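Local coordinates for protein uronate isomerase (Bacillus halodurans C-125, PDB 3HK8) that probably catalyses the zinc-dependent aldose-ketose isomerisation of uronic acids such as D-glucuronate, as a member of the amidohydrolase superfamily, at residues G323-M328 against H353-V358; H49-E54 against S90-G95; T27-P32 against R357-L362. One frame throughout, in Å; residues are numbered along the deposited sequence.

Contact 1: G323-M328 against H353-V358; sequences GCWWFM and HSDARV. With ZN (zinc ion), chain E; HDL (D-arabinohydroxamic acid), chain C; CO3 (carbonate ion), chain D.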
loop_
_atom_site.group_PDB
_atom_site.type_symbol
_atom_site.label_atom_id
_atom_site.label_comp_id
_atom_site.label_asym_id
_atom_site.label_seq_id
_atom_site.Cartn_x
_atom_site.Cartn_y
_atom_site.Cartn_z
ATOM N N GLY A 323 -2.797 -4.730 33.573
ATOM C CA GLY A 323 -3.826 -3.711 33.614
ATOM C C GLY A 323 -4.825 -3.451 32.506
ATOM O O GLY A 323 -4.836 -4.083 31.450
ATOM N N CYS A 324 -5.706 -2.507 32.811
ATOM C CA CYS A 324 -6.744 -2.038 31.906
ATOM C C CYS A 324 -6.391 -0.566 31.846
ATOM O O CYS A 324 -6.820 0.243 32.665
ATOM C CB CYS A 324 -8.116 -2.284 32.523
ATOM S SG CYS A 324 -8.352 -4.055 32.864
ATOM N N TRP A 325 -5.571 -0.250 30.857
ATOM C CA TRP A 325 -5.019 1.076 30.673
ATOM C C TRP A 325 -5.847 2.221 30.095
ATOM O O TRP A 325 -6.454 2.101 29.021
ATOM C CB TRP A 325 -3.729 0.915 29.856
ATOM C CG TRP A 325 -2.933 2.161 29.622
ATOM C CD1 TRP A 325 -2.667 3.151 30.522
ATOM C CD2 TRP A 325 -2.207 2.496 28.431
ATOM N NE1 TRP A 325 -1.813 4.084 29.967
ATOM C CE2 TRP A 325 -1.516 3.704 28.686
ATOM C CE3 TRP A 325 -2.073 1.890 27.171
ATOM C CZ2 TRP A 325 -0.700 4.319 27.728
ATOM C CZ3 TRP A 325 -1.264 2.503 26.220
ATOM C CH2 TRP A 325 -0.587 3.708 26.505
ATOM N N TRP A 326 -5.867 3.327 30.844
ATOM C CA TRP A 326 -6.489 4.575 30.408
ATOM C C TRP A 326 -7.944 4.463 29.936
ATOM O O TRP A 326 -8.868 4.365 30.747
ATOM C CB TRP A 326 -5.607 5.118 29.281
ATOM C CG TRP A 326 -5.587 6.590 29.032
ATOM C CD1 TRP A 326 -6.557 7.508 29.329
ATOM C CD2 TRP A 326 -4.574 7.296 28.308
ATOM N NE1 TRP A 326 -6.209 8.744 28.826
ATOM C CE2 TRP A 326 -4.996 8.640 28.195
ATOM C CE3 TRP A 326 -3.347 6.916 27.738
ATOM C CZ2 TRP A 326 -4.233 9.613 27.532
ATOM C CZ3 TRP A 326 -2.587 7.889 27.076
ATOM C CH2 TRP A 326 -3.039 9.219 26.982
ATOM N N PHE A 327 -8.141 4.499 28.620
ATOM C CA PHE A 327 -9.484 4.398 28.047
ATOM C C PHE A 327 -10.101 3.009 28.248
ATOM O O PHE A 327 -11.291 2.817 28.004
ATOM C CB PHE A 327 -9.456 4.754 26.554
ATOM C CG PHE A 327 -8.872 6.114 26.271
ATOM C CD1 PHE A 327 -9.371 7.251 26.916
ATOM C CD2 PHE A 327 -7.807 6.257 25.393
ATOM C CE1 PHE A 327 -8.806 8.518 26.687
ATOM C CE2 PHE A 327 -7.234 7.519 25.157
ATOM C CZ PHE A 327 -7.738 8.647 25.808
ATOM N N MET A 328 -9.284 2.050 28.684
ATOM C CA MET A 328 -9.751 0.688 28.963
ATOM C C MET A 328 -10.189 0.590 30.436
ATOM O O MET A 328 -10.888 -0.348 30.830
ATOM C CB MET A 328 -8.620 -0.335 28.735
ATOM C CG MET A 328 -8.120 -0.504 27.290
ATOM S SD MET A 328 -9.290 -1.313 26.180
ATOM C CE MET A 328 -10.209 0.095 25.663
ATOM N N HIS A 353 -3.500 -1.883 37.374
ATOM C CA HIS A 353 -2.550 -0.898 37.875
ATOM C C HIS A 353 -3.426 0.360 37.927
ATOM O O HIS A 353 -4.420 0.438 37.208
ATOM C CB HIS A 353 -1.346 -0.713 36.931
ATOM C CG HIS A 353 -1.679 -0.066 35.622
ATOM N ND1 HIS A 353 -2.069 -0.785 34.511
ATOM C CD2 HIS A 353 -1.675 1.235 35.247
ATOM C CE1 HIS A 353 -2.292 0.047 33.507
ATOM N NE2 HIS A 353 -2.059 1.278 33.927
ATOM N N SER A 354 -3.081 1.333 38.764
ATOM C CA SER A 354 -3.911 2.533 38.888
ATOM C C SER A 354 -3.613 3.658 37.906
ATOM O O SER A 354 -4.532 4.349 37.469
ATOM C CB SER A 354 -3.808 3.109 40.299
ATOM O OG SER A 354 -2.552 3.749 40.479
ATOM N N ASP A 355 -2.338 3.847 37.572
ATOM C CA ASP A 355 -1.931 4.922 36.679
ATOM C C ASP A 355 -2.264 6.249 37.368
ATOM O O ASP A 355 -2.459 7.270 36.712
ATOM C CB ASP A 355 -2.695 4.836 35.355
ATOM C CG ASP A 355 -1.784 4.985 34.151
ATOM O OD1 ASP A 355 -0.960 5.923 34.137
ATOM O OD2 ASP A 355 -1.894 4.160 33.221
ATOM N N ALA A 356 -2.324 6.228 38.695
ATOM C CA ALA A 356 -2.673 7.423 39.456
ATOM C C ALA A 356 -1.732 8.606 39.235
ATOM O O ALA A 356 -0.509 8.456 39.260
ATOM C CB ALA A 356 -2.749 7.092 40.941
ATOM N N ARG A 357 -2.330 9.774 39.010
ATOM C CA ARG A 357 -1.600 11.021 38.807
ATOM C C ARG A 357 -1.730 11.856 40.072
ATOM O O ARG A 357 -0.889 12.710 40.356
ATOM C CB ARG A 357 -2.183 11.797 37.617
ATOM C CG ARG A 357 -1.602 11.398 36.276
ATOM C CD ARG A 357 -2.429 11.959 35.147
ATOM N NE ARG A 357 -1.794 11.766 33.849
ATOM C CZ ARG A 357 -0.811 12.523 33.367
ATOM N NH1 ARG A 357 -0.334 13.538 34.077
ATOM N NH2 ARG A 357 -0.312 12.270 32.164
ATOM N N VAL A 358 -2.801 11.604 40.818
ATOM C CA VAL A 358 -3.066 12.302 42.065
ATOM C C VAL A 358 -3.155 11.249 43.174
ATOM O O VAL A 358 -3.904 10.275 43.060
ATOM C CB VAL A 358 -4.390 13.101 41.982
ATOM C CG1 VAL A 358 -4.596 13.923 43.249
ATOM C CG2 VAL A 358 -4.363 14.002 40.749
HETATM ZN ZN ZN E . 0.634 5.994 32.867
HETATM O O1A HDL C . 1.787 6.319 31.042
HETATM C C1 HDL C . 1.174 6.909 30.113
HETATM O O1B HDL C . 1.688 7.271 29.028
HETATM C C2 HDL C . -0.323 7.216 30.300
HETATM O O2 HDL C . -0.835 6.428 31.383
HETATM C C3 HDL C . -0.507 8.737 30.574
HETATM O O3 HDL C . 0.048 9.110 31.835
HETATM C C4 HDL C . -1.997 9.236 30.560
HETATM O O4 HDL C . -2.056 10.638 30.316
HETATM C C5 HDL C . -2.770 8.965 31.880
HETATM O O5 HDL C . -3.239 9.874 32.566
HETATM N N6 HDL C . -2.912 7.686 32.253
HETATM O O6 HDL C . -3.752 6.830 31.612
HETATM C C CO3 D . -8.563 11.888 28.527
HETATM O O1 CO3 D . -9.568 11.764 27.709
HETATM O O2 CO3 D . -8.656 12.695 29.550
HETATM O O3 CO3 D . -7.455 11.231 28.309
HETATM O O HOH W 1 -5.300 1.085 34.760
HETATM O O HOH W 2 -4.699 3.504 33.200
#
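A chi1 of -176°, setting CG opposite the backbone N, lets Trp-325 direct the pyrrole rim of its indole at Asp-355 and His-353; the imidazole of His-353, its CG held between the backbone N and the carbonyl carbon, turns back to meet Gly-323 and Trp-325. The group illustrates how a second shell sets a metal ligand. Asp-355 binds the zinc ion through OD1 at 2.0 Å, and OD2 accepts a hydrogen bond from His-353 NE2 (3.0 Å); OD2 lies in the plane of the imidazole, but NE2 comes to it from above the carboxylate plane. A water that also accepts from Trp-326 N donates to the same OD2, giving this oxygen two donors that probably restrict rotation of the carboxylate. Trp-325 CD1 lies 3.0 Å from Asp-355 OD2, the two planes 10° apart, yet the indole N-H is spent on the ligand: NE1 donates to O2 of D-arabinohydroxamic acid at 2.9 Å in an almost straight line (177°), and O2 itself binds zinc. Phe-327 CZ lies over one face of the Trp-326 indole and ligand C4 over the opposite one, while Trp-326 NE1 donates to carbonate O3 at 2.8 Å. Replacing Trp-326 by alanine would probably strip the ligand of a flat wall and leave the carbonate without this donor. A CB on Gly-323, whose CA is 3.5 Å from His-353 ND1, would point into the imidazole and clash. Segment 353-358 is loop, and 323-328 is loop ending in a 3-10 turn; Cys-324 packs on helix 331-345, and Trp-325 and Trp-326 rest against strand 255-262.

Contact 2: H49-E54 against S90-G95; sequences HYLVAE and SEACRG. With HDL (D-arabinohydroxamic acid), chain C; CO3 (carbonate ion), chain D.
Leu-51 provides the tight apolar part of this helix pair: its CD2 branch lies 3.6 Å from Ala-92 CB and equally near Cys-93 SG. CG of Leu-51 stands anti to the carbonyl carbon (chi1 -65°); the chain then extends to CD1, and the CD2 branch is left turned toward the facing helix. Beside it is a short polar clasp. Ser-90 OG donates to Glu-54 OE1 at 2.7 Å, meeting the carboxylate on its syn side and 20° out of plane. The same hydroxyl oxygen accepts from Cys-93 N at 3.3 Å. This is a classic N-cap, and it shows how one serine can both close the first turn of a helix and fasten that helix to its neighbour. The negative charge of Glu-54, set near this N-terminus, is probably favoured by the helix dipole. Its other oxygen, OE2, takes a hydrogen bond from a water that in turn accepts from Ala-92 N (3.0 Å), and forms a salt bridge with Arg-314 of the second subunit.

Packing is looser elsewhere. The two short axes approach only to 9.8 Å, their directions 126° apart, and Tyr-50 meets Ala-92 through its CB alone, at 4.1 Å from Ala-92 CB. The Tyr-50 ring extends beyond the interface to the ligand, where OH donates to O6 of the hydroxamate at 2.8 Å; His-49 NE2, from the same turn, donates to O5. Away from helix 49-55, the partly exposed Arg-94 donates from NH1 to the syn lone pair of the buried Glu-91 OE1, a salt bridge within helix 91-102.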
loop_
_atom_site.group_PDB
_atom_site.type_symbol
_atom_site.label_atom_id
_atom_site.label_comp_id
_atom_site.label_asym_id
_atom_site.label_seq_id
_atom_site.Cartn_x
_atom_site.Cartn_y
_atom_site.Cartn_z
ATOM N N HIS A 49 -6.822 15.343 34.384
ATOM C CA HIS A 49 -7.155 15.605 32.985
ATOM C C HIS A 49 -8.353 14.834 32.443
ATOM O O HIS A 49 -8.990 15.284 31.492
ATOM C CB HIS A 49 -5.913 15.458 32.073
ATOM C CG HIS A 49 -5.522 14.047 31.758
ATOM N ND1 HIS A 49 -6.143 13.302 30.778
ATOM C CD2 HIS A 49 -4.529 13.269 32.249
ATOM C CE1 HIS A 49 -5.546 12.128 30.676
ATOM N NE2 HIS A 49 -4.563 12.082 31.558
ATOM N N TYR A 50 -8.686 13.700 33.054
ATOM C CA TYR A 50 -9.851 12.939 32.607
ATOM C C TYR A 50 -11.099 13.808 32.780
ATOM O O TYR A 50 -12.031 13.730 31.983
ATOM C CB TYR A 50 -10.035 11.653 33.432
ATOM C CG TYR A 50 -9.078 10.517 33.122
ATOM C CD1 TYR A 50 -7.730 10.759 32.880
ATOM C CD2 TYR A 50 -9.513 9.188 33.149
ATOM C CE1 TYR A 50 -6.833 9.711 32.678
ATOM C CE2 TYR A 50 -8.622 8.129 32.949
ATOM C CZ TYR A 50 -7.281 8.401 32.717
ATOM O OH TYR A 50 -6.377 7.369 32.554
ATOM N N LEU A 51 -11.116 14.634 33.826
ATOM C CA LEU A 51 -12.265 15.495 34.093
ATOM C C LEU A 51 -12.234 16.792 33.292
ATOM O O LEU A 51 -13.272 17.405 33.050
ATOM C CB LEU A 51 -12.374 15.791 35.596
ATOM C CG LEU A 51 -12.665 14.555 36.463
ATOM C CD1 LEU A 51 -12.697 14.932 37.936
ATOM C CD2 LEU A 51 -13.998 13.947 36.053
ATOM N N VAL A 52 -11.046 17.216 32.883
ATOM C CA VAL A 52 -10.937 18.421 32.072
ATOM C C VAL A 52 -11.638 18.131 30.745
ATOM O O VAL A 52 -12.443 18.928 30.262
ATOM C CB VAL A 52 -9.458 18.789 31.803
ATOM C CG1 VAL A 52 -9.379 19.913 30.776
ATOM C CG2 VAL A 52 -8.787 19.218 33.106
ATOM N N ALA A 53 -11.345 16.969 30.170
ATOM C CA ALA A 53 -11.953 16.577 28.906
ATOM C C ALA A 53 -13.477 16.518 29.042
ATOM O O ALA A 53 -14.205 16.988 28.171
ATOM C CB ALA A 53 -11.410 15.216 28.459
ATOM N N GLU A 54 -13.957 15.952 30.145
ATOM C CA GLU A 54 -15.395 15.827 30.361
ATOM C C GLU A 54 -16.101 17.160 30.565
ATOM O O GLU A 54 -17.192 17.379 30.035
ATOM C CB GLU A 54 -15.671 14.890 31.546
ATOM C CG GLU A 54 -15.380 13.421 31.216
ATOM C CD GLU A 54 -15.471 12.489 32.421
ATOM O OE1 GLU A 54 -16.413 12.643 33.236
ATOM O OE2 GLU A 54 -14.604 11.591 32.540
ATOM N N SER A 90 -20.194 9.426 35.505
ATOM C CA SER A 90 -19.051 8.887 34.757
ATOM C C SER A 90 -18.077 8.208 35.714
ATOM O O SER A 90 -18.090 8.474 36.920
ATOM C CB SER A 90 -18.324 9.992 33.974
ATOM O OG SER A 90 -17.517 10.795 34.820
ATOM N N GLU A 91 -17.239 7.323 35.183
ATOM C CA GLU A 91 -16.270 6.604 36.006
ATOM C C GLU A 91 -15.312 7.536 36.755
ATOM O O GLU A 91 -15.024 7.321 37.932
ATOM C CB GLU A 91 -15.463 5.627 35.140
ATOM C CG GLU A 91 -14.313 4.920 35.864
ATOM C CD GLU A 91 -14.757 4.109 37.084
ATOM O OE1 GLU A 91 -15.975 3.837 37.233
ATOM O OE2 GLU A 91 -13.877 3.731 37.889
ATOM N N ALA A 92 -14.809 8.564 36.077
ATOM C CA ALA A 92 -13.883 9.488 36.728
ATOM C C ALA A 92 -14.563 10.308 37.835
ATOM O O ALA A 92 -13.972 10.533 38.891
ATOM C CB ALA A 92 -13.244 10.415 35.694
ATOM N N CYS A 93 -15.797 10.748 37.597
ATOM C CA CYS A 93 -16.527 11.525 38.597
ATOM C C CYS A 93 -16.878 10.644 39.785
ATOM O O CYS A 93 -16.786 11.074 40.935
ATOM C CB CYS A 93 -17.806 12.121 38.002
ATOM S SG CYS A 93 -17.486 13.446 36.821
ATOM N N ARG A 94 -17.293 9.418 39.490
ATOM C CA ARG A 94 -17.627 8.440 40.512
ATOM C C ARG A 94 -16.387 8.259 41.385
ATOM O O ARG A 94 -16.485 8.184 42.607
ATOM C CB ARG A 94 -17.992 7.109 39.848
ATOM C CG ARG A 94 -18.153 5.925 40.797
ATOM C CD ARG A 94 -18.086 4.617 40.002
ATOM N NE ARG A 94 -18.145 3.445 40.867
ATOM C CZ ARG A 94 -17.678 2.244 40.539
ATOM N NH1 ARG A 94 -17.103 2.050 39.357
ATOM N NH2 ARG A 94 -17.795 1.231 41.387
ATOM N N GLY A 95 -15.226 8.200 40.737
ATOM C CA GLY A 95 -13.971 8.029 41.447
ATOM C C GLY A 95 -13.702 9.106 42.489
ATOM O O GLY A 95 -13.229 8.816 43.586
HETATM O O1A HDL C . 1.787 6.319 31.042
HETATM C C1 HDL C . 1.174 6.909 30.113
HETATM O O1B HDL C . 1.688 7.271 29.028
HETATM C C2 HDL C . -0.323 7.216 30.300
HETATM O O2 HDL C . -0.835 6.428 31.383
HETATM C C3 HDL C . -0.507 8.737 30.574
HETATM O O3 HDL C . 0.048 9.110 31.835
HETATM C C4 HDL C . -1.997 9.236 30.560
HETATM O O4 HDL C . -2.056 10.638 30.316
HETATM C C5 HDL C . -2.770 8.965 31.880
HETATM O O5 HDL C . -3.239 9.874 32.566
HETATM N N6 HDL C . -2.912 7.686 32.253
HETATM O O6 HDL C . -3.752 6.830 31.612
HETATM C C CO3 D . -8.563 11.888 28.527
HETATM O O1 CO3 D . -9.568 11.764 27.709
HETATM O O2 CO3 D . -8.656 12.695 29.550
HETATM O O3 CO3 D . -7.455 11.231 28.309
HETATM O O HOH W 3 -14.727 8.884 33.122
#

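Contact 3: T27-P32 against R357-L362; sequences THLFSP and RVLEQL. With ZN (zinc ion), chain E; HDL (D-arabinohydroxamic acid), chain C.
His-28 and Arg-357 meet in a contact between the loop after strand 22-24 and the turn and first residues of helix 361-386. The two side chains run alongside each other and point the same way, with the imidazole and guanidinium planes 14° apart. Their touching atoms are aliphatic: His-28 CB lies 3.9 Å from Arg-357 CG. The pair exemplifies how neighbouring side chains divide the work of a site, for at their ends they serve different partners. His-28 NE2 binds the zinc ion at 2.0 Å. Arg-357, extended from CG to NE, donates through NE to ligand O5 (2.7 Å). Arg-357 NH2 donates to ligand O4 at 3.0 Å, and more weakly to the neighbouring O3.

Behind them, Leu-29 fills the apolar half. Its CD2 branch rests on the backbone of the following turn, 3.5 Å from Leu-359 N, while CD1 reaches tip to tip toward Leu-362 CD1 (3.7 Å). Two waters lie between the carbonyl oxygens of His-28 and Arg-357, within hydrogen-bonding distance of both. No direct hydrogen bond links the two segments, but each is internally braced. Thr-27 OG1 accepts from Leu-29 N at 3.2 Å in an ST turn. Gln-361 OE1 accepts from both Arg-357 N and Val-358 N, which approach from the same face of the amide; this grip holds the backbone of the arginine just ahead of the type I turn from Val-358 to Gln-361. His-26 and Asp-355 complete the protein ligands of the zinc, and the His-X-His sequence after the first strand, paired with a late aspartate, is the metal-site signature of amidohydrolase barrels.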
loop_
_atom_site.group_PDB
_atom_site.type_symbol
_atom_site.label_atom_id
_atom_site.label_comp_id
_atom_site.label_asym_id
_atom_site.label_seq_id
_atom_site.Cartn_x
_atom_site.Cartn_y
_atom_site.Cartn_z
ATOM N N THR A 27 2.219 3.923 38.076
ATOM C CA THR A 27 1.536 5.134 38.516
ATOM C C THR A 27 2.372 6.334 38.087
ATOM O O THR A 27 3.461 6.184 37.521
ATOM C CB THR A 27 1.408 5.219 40.054
ATOM O OG1 THR A 27 2.679 5.587 40.610
ATOM C CG2 THR A 27 0.963 3.878 40.646
ATOM N N HIS A 28 1.843 7.521 38.366
ATOM C CA HIS A 28 2.516 8.770 38.066
ATOM C C HIS A 28 2.612 9.527 39.385
ATOM O O HIS A 28 2.468 10.751 39.443
ATOM C CB HIS A 28 1.721 9.557 37.020
ATOM C CG HIS A 28 1.675 8.881 35.684
ATOM N ND1 HIS A 28 2.684 9.004 34.754
ATOM C CD2 HIS A 28 0.781 8.010 35.159
ATOM C CE1 HIS A 28 2.415 8.236 33.713
ATOM N NE2 HIS A 28 1.266 7.621 33.935
ATOM N N LEU A 29 2.840 8.764 40.452
ATOM C CA LEU A 29 2.993 9.325 41.787
ATOM C C LEU A 29 4.484 9.385 42.078
ATOM O O LEU A 29 5.285 8.770 41.373
ATOM C CB LEU A 29 2.294 8.445 42.828
ATOM C CG LEU A 29 0.787 8.276 42.619
ATOM C CD1 LEU A 29 0.193 7.415 43.732
ATOM C CD2 LEU A 29 0.129 9.651 42.587
ATOM N N PHE A 30 4.855 10.132 43.110
ATOM C CA PHE A 30 6.255 10.265 43.481
ATOM C C PHE A 30 6.430 10.185 44.989
ATOM O O PHE A 30 5.524 10.538 45.748
ATOM C CB PHE A 30 6.804 11.606 42.981
ATOM C CG PHE A 30 6.903 11.703 41.486
ATOM C CD1 PHE A 30 7.979 11.137 40.809
ATOM C CD2 PHE A 30 5.917 12.360 40.753
ATOM C CE1 PHE A 30 8.075 11.226 39.415
ATOM C CE2 PHE A 30 6.001 12.454 39.360
ATOM C CZ PHE A 30 7.084 11.884 38.692
ATOM N N SER A 31 7.594 9.703 45.416
ATOM C CA SER A 31 7.908 9.619 46.836
ATOM C C SER A 31 7.686 11.039 47.360
ATOM O O SER A 31 8.108 12.007 46.731
ATOM C CB SER A 31 9.368 9.206 47.021
ATOM O OG SER A 31 9.648 8.962 48.384
ATOM N N PRO A 32 7.020 11.178 48.516
ATOM C CA PRO A 32 6.747 12.499 49.091
ATOM C C PRO A 32 7.951 13.427 49.220
ATOM O O PRO A 32 7.818 14.644 49.070
ATOM C CB PRO A 32 6.100 12.162 50.438
ATOM C CG PRO A 32 6.703 10.838 50.778
ATOM C CD PRO A 32 6.661 10.112 49.465
ATOM N N ARG A 357 -2.330 9.774 39.010
ATOM C CA ARG A 357 -1.600 11.021 38.807
ATOM C C ARG A 357 -1.730 11.856 40.072
ATOM O O ARG A 357 -0.889 12.710 40.356
ATOM C CB ARG A 357 -2.183 11.797 37.617
ATOM C CG ARG A 357 -1.602 11.398 36.276
ATOM C CD ARG A 357 -2.429 11.959 35.147
ATOM N NE ARG A 357 -1.794 11.766 33.849
ATOM C CZ ARG A 357 -0.811 12.523 33.367
ATOM N NH1 ARG A 357 -0.334 13.538 34.077
ATOM N NH2 ARG A 357 -0.312 12.270 32.164
ATOM N N VAL A 358 -2.801 11.604 40.818
ATOM C CA VAL A 358 -3.066 12.302 42.065
ATOM C C VAL A 358 -3.155 11.249 43.174
ATOM O O VAL A 358 -3.904 10.275 43.060
ATOM C CB VAL A 358 -4.390 13.101 41.982
ATOM C CG1 VAL A 358 -4.596 13.923 43.249
ATOM C CG2 VAL A 358 -4.363 14.002 40.749
ATOM N N LEU A 359 -2.385 11.456 44.237
ATOM C CA LEU A 359 -2.318 10.529 45.362
ATOM C C LEU A 359 -3.618 9.839 45.775
ATOM O O LEU A 359 -3.665 8.614 45.836
ATOM C CB LEU A 359 -1.718 11.236 46.579
ATOM C CG LEU A 359 -1.591 10.397 47.858
ATOM C CD1 LEU A 359 -0.671 9.205 47.602
ATOM C CD2 LEU A 359 -1.042 11.260 48.987
ATOM N N GLU A 360 -4.666 10.613 46.061
ATOM C CA GLU A 360 -5.937 10.035 46.503
ATOM C C GLU A 360 -6.614 9.070 45.526
ATOM O O GLU A 360 -7.468 8.284 45.927
ATOM C CB GLU A 360 -6.940 11.136 46.856
ATOM C CG GLU A 360 -6.592 11.984 48.072
ATOM C CD GLU A 360 -5.469 12.975 47.808
ATOM O OE1 GLU A 360 -5.200 13.281 46.620
ATOM O OE2 GLU A 360 -4.869 13.457 48.795
ATOM N N GLN A 361 -6.247 9.131 44.250
ATOM C CA GLN A 361 -6.858 8.251 43.265
ATOM C C GLN A 361 -6.636 6.775 43.576
ATOM O O GLN A 361 -7.412 5.932 43.144
ATOM C CB GLN A 361 -6.340 8.577 41.868
ATOM C CG GLN A 361 -6.635 9.999 41.463
ATOM C CD GLN A 361 -6.137 10.312 40.078
ATOM O OE1 GLN A 361 -5.077 9.833 39.667
ATOM N NE2 GLN A 361 -6.886 11.136 39.351
ATOM N N LEU A 362 -5.582 6.465 44.328
ATOM C CA LEU A 362 -5.298 5.081 44.691
ATOM C C LEU A 362 -6.511 4.467 45.387
ATOM O O LEU A 362 -6.764 3.271 45.279
ATOM C CB LEU A 362 -4.092 5.006 45.626
ATOM C CG LEU A 362 -2.732 5.319 45.006
ATOM C CD1 LEU A 362 -1.652 5.288 46.090
ATOM C CD2 LEU A 362 -2.439 4.298 43.904
HETATM ZN ZN ZN E . 0.634 5.994 32.867
HETATM O O1A HDL C . 1.787 6.319 31.042
HETATM C C1 HDL C . 1.174 6.909 30.113
HETATM O O1B HDL C . 1.688 7.271 29.028
HETATM C C2 HDL C . -0.323 7.216 30.300
HETATM O O2 HDL C . -0.835 6.428 31.383
HETATM C C3 HDL C . -0.507 8.737 30.574
HETATM O O3 HDL C . 0.048 9.110 31.835
HETATM C C4 HDL C . -1.997 9.236 30.560
HETATM O O4 HDL C . -2.056 10.638 30.316
HETATM C C5 HDL C . -2.770 8.965 31.880
HETATM O O5 HDL C . -3.239 9.874 32.566
HETATM N N6 HDL C . -2.912 7.686 32.253
HETATM O O6 HDL C . -3.752 6.830 31.612
HETATM O O HOH W 4 1.888 12.785 41.683
HETATM O O HOH W 5 1.073 13.247 38.470
#

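From the N terminus, the chain leaves strand 22-24 through 27-32, the first half of contact 3, which finds its partner only 325 residues later. Contact 2 opens and closes early within that span, folding back 35 intervening residues so that helix 91-102 packs on helix 49-55. Contact 1 follows in series: it closes a short excursion through helix 331-345 and ends on the stretch that contact 3 also uses, the two sharing Arg-357 and Val-358. None cross. All three touch the hydroxamate ligand, and contacts 1 and 3 also the zinc, so the loop after an early strand, the pair of helices 49-55 and 91-102 and the late loops converge on one pocket; contacts 1 and 2 further border the second subunit.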